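Local coordinates for DNA mismatch repair protein MUTS (Thermus aquaticus, PDB 1EWQ) that recognises mismatched and unpaired bases in duplex DNA as a two-subunit, weakly ATP-hydrolysing sensor that starts mismatch repair, at the interface of chains A and B. Sequence-based numbering; all coordinates share one arbitrary frame. Chains: chain A/B, DNA mismatch repair protein MUTS.

The interface of chains A and B. Residues chain A 696, 698, 736-738, 759; chain B 668-669, 672.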
ATOM      1  N   HIS A 696      23.888  15.624 -26.065  1.00 27.01           N
ATOM      2  CA  HIS A 696      24.768  16.730 -25.698  1.00 27.88           C
ATOM      3  C   HIS A 696      25.979  16.706 -26.615  1.00 28.57           C
ATOM      4  O   HIS A 696      26.749  17.657 -26.655  1.00 29.27           O
ATOM      5  CB  HIS A 696      25.254  16.592 -24.255  1.00 27.75           C
ATOM      6  CG  HIS A 696      24.175  16.781 -23.242  1.00 27.81           C
ATOM      7  ND1 HIS A 696      23.449  17.947 -23.143  1.00 27.86           N
ATOM      8  CD2 HIS A 696      23.668  15.938 -22.311  1.00 27.52           C
ATOM      9  CE1 HIS A 696      22.536  17.814 -22.197  1.00 28.21           C
ATOM     10  NE2 HIS A 696      22.648  16.604 -21.678  1.00 28.13           N
ATOM     11  N   PHE A 698      28.091  17.495 -29.322  1.00 29.70           N
ATOM     12  CA  PHE A 698      28.169  18.454 -30.420  1.00 30.29           C
ATOM     13  C   PHE A 698      28.783  17.700 -31.596  1.00 30.29           C
ATOM     14  O   PHE A 698      28.528  18.011 -32.754  1.00 29.79           O
ATOM     15  CB  PHE A 698      29.073  19.646 -30.072  1.00 30.64           C
ATOM     16  CG  PHE A 698      28.441  20.657 -29.156  1.00 31.29           C
ATOM     17  CD1 PHE A 698      28.447  20.470 -27.774  1.00 31.32           C
ATOM     18  CD2 PHE A 698      27.855  21.812 -29.677  1.00 31.45           C
ATOM     19  CE1 PHE A 698      27.886  21.417 -26.918  1.00 31.34           C
ATOM     20  CE2 PHE A 698      27.287  22.768 -28.826  1.00 31.92           C
ATOM     21  CZ  PHE A 698      27.305  22.568 -27.442  1.00 31.90           C
ATOM     22  N   SER A 736      27.900  25.443 -25.046  1.00 35.54           N
ATOM     23  CA  SER A 736      27.557  24.414 -24.070  1.00 35.18           C
ATOM     24  C   SER A 736      27.207  25.170 -22.795  1.00 34.77           C
ATOM     25  O   SER A 736      27.711  26.272 -22.587  1.00 34.79           O
ATOM     26  CB  SER A 736      28.756  23.522 -23.809  1.00 35.47           C
ATOM     27  OG  SER A 736      29.859  24.322 -23.422  1.00 36.13           O
ATOM     28  N   TYR A 737      26.348  24.602 -21.952  1.00 34.27           N
ATOM     29  CA  TYR A 737      25.978  25.268 -20.703  1.00 33.84           C
ATOM     30  C   TYR A 737      26.307  24.448 -19.458  1.00 33.43           C
ATOM     31  O   TYR A 737      25.949  24.826 -18.342  1.00 33.14           O
ATOM     32  CB  TYR A 737      24.483  25.639 -20.707  1.00 33.96           C
ATOM     33  CG  TYR A 737      24.150  26.771 -21.654  1.00 34.11           C
ATOM     34  CD1 TYR A 737      23.875  26.525 -22.999  1.00 34.35           C
ATOM     35  CD2 TYR A 737      24.209  28.100 -21.226  1.00 34.21           C
ATOM     36  CE1 TYR A 737      23.677  27.574 -23.899  1.00 34.21           C
ATOM     37  CE2 TYR A 737      24.015  29.157 -22.118  1.00 34.24           C
ATOM     38  CZ  TYR A 737      23.754  28.885 -23.453  1.00 34.30           C
ATOM     39  OH  TYR A 737      23.605  29.918 -24.345  1.00 34.20           O
ATOM     40  N   GLY A 738      27.010  23.337 -19.656  1.00 33.10           N
ATOM     41  CA  GLY A 738      27.378  22.473 -18.543  1.00 32.99           C
ATOM     42  C   GLY A 738      28.031  23.196 -17.382  1.00 32.96           C
ATOM     43  O   GLY A 738      27.587  23.091 -16.234  1.00 32.52           O
ATOM     44  N   LEU A 759      38.252  24.549 -20.472  1.00 47.30           N
ATOM     45  CA  LEU A 759      37.432  24.453 -21.676  1.00 49.04           C
ATOM     46  C   LEU A 759      38.043  25.245 -22.824  1.00 50.50           C
ATOM     47  O   LEU A 759      38.156  24.755 -23.947  1.00 50.61           O
ATOM     48  CB  LEU A 759      36.025  24.995 -21.408  1.00 48.54           C
ATOM     49  CG  LEU A 759      34.833  24.041 -21.425  1.00 48.43           C
ATOM     50  CD1 LEU A 759      33.552  24.857 -21.280  1.00 48.31           C
ATOM     51  CD2 LEU A 759      34.805  23.245 -22.716  1.00 48.01           C
TER
ATOM     52  N   THR B 668      26.575  15.922 -19.453  1.00 28.07           N
ATOM     53  CA  THR B 668      26.652  17.174 -20.197  1.00 28.44           C
ATOM     54  C   THR B 668      27.462  16.954 -21.469  1.00 28.64           C
ATOM     55  O   THR B 668      27.640  15.816 -21.881  1.00 28.62           O
ATOM     56  CB  THR B 668      27.285  18.308 -19.334  1.00 28.26           C
ATOM     57  OG1 THR B 668      27.224  19.543 -20.056  1.00 28.38           O
ATOM     58  CG2 THR B 668      28.733  17.994 -18.992  1.00 28.01           C
ATOM     59  N   SER B 669      27.934  18.024 -22.103  1.00 29.27           N
ATOM     60  CA  SER B 669      28.727  17.876 -23.330  1.00 29.92           C
ATOM     61  C   SER B 669      30.108  17.302 -22.997  1.00 29.80           C
ATOM     62  O   SER B 669      30.582  17.406 -21.868  1.00 29.94           O
ATOM     63  CB  SER B 669      28.864  19.229 -24.046  1.00 30.29           C
ATOM     64  OG  SER B 669      29.496  20.196 -23.213  1.00 31.97           O
ATOM     65  N   ASP B 672      32.784  20.094 -21.672  1.00 27.95           N
ATOM     66  CA  ASP B 672      32.381  20.636 -20.383  1.00 27.92           C
ATOM     67  C   ASP B 672      32.499  19.561 -19.317  1.00 27.38           C
ATOM     68  O   ASP B 672      32.904  19.841 -18.191  1.00 27.32           O
ATOM     69  CB  ASP B 672      30.949  21.167 -20.438  1.00 28.21           C
ATOM     70  CG  ASP B 672      30.860  22.504 -21.141  1.00 28.68           C
ATOM     71  OD1 ASP B 672      31.397  22.610 -22.262  1.00 29.05           O
ATOM     72  OD2 ASP B 672      30.261  23.449 -20.579  1.00 28.91           O
TER
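A:Ser736 OG gives a hydrogen bond to B:Asp672 OD1 at 2.6 Å, reaching it on the syn side but 31° out of the carboxylate plane. The same hydroxyl lies 3.0 Å from B:Asp672 OD2, so both oxygens face it; the shorter distance suggests that its hydrogen points mainly at OD1. Followed outward, B:Asp672 has CB as a spacer, and chi1 -77° sets CG anti to its own carbonyl carbon, turning the carboxylate toward A:Ser736. CG lies alongside A:Ser736 CB and 3.6 Å from A:Leu759 CD1. At the tip, OD1 takes the serine hydroxyl on one flank and has A:Leu759 CD1 at 3.3 Å on another. OD2 comes within 3.4 Å of A:Gly738 N, which opens helix 738-744; the positive end of that helix's dipole may steady the carboxylate, although the amide N-H does not point at OD2. Shortening B:Asp672 to an alanine is likely to leave the A:Ser736 hydroxyl without its acceptor and a gap beside A:Leu759. Next to this polar centre, B:Ser669 CB meets the A:Phe698 ring at its edge, in plane, 3.7 Å from CE1. The A:His696 ring turns one face to B:Thr668 CA, 3.8 Å above it toward the rim, and B:Thr668 OG1 rests 3.3 Å from A:Gly738 CA. The patch fits a loop and the first turn of helix 670-687 against the other subunit's 696-698 and 736-738 segments and helix 749-762; repeated by the two-fold, it joins the paired ATPase domains and may couple their nucleotide sites.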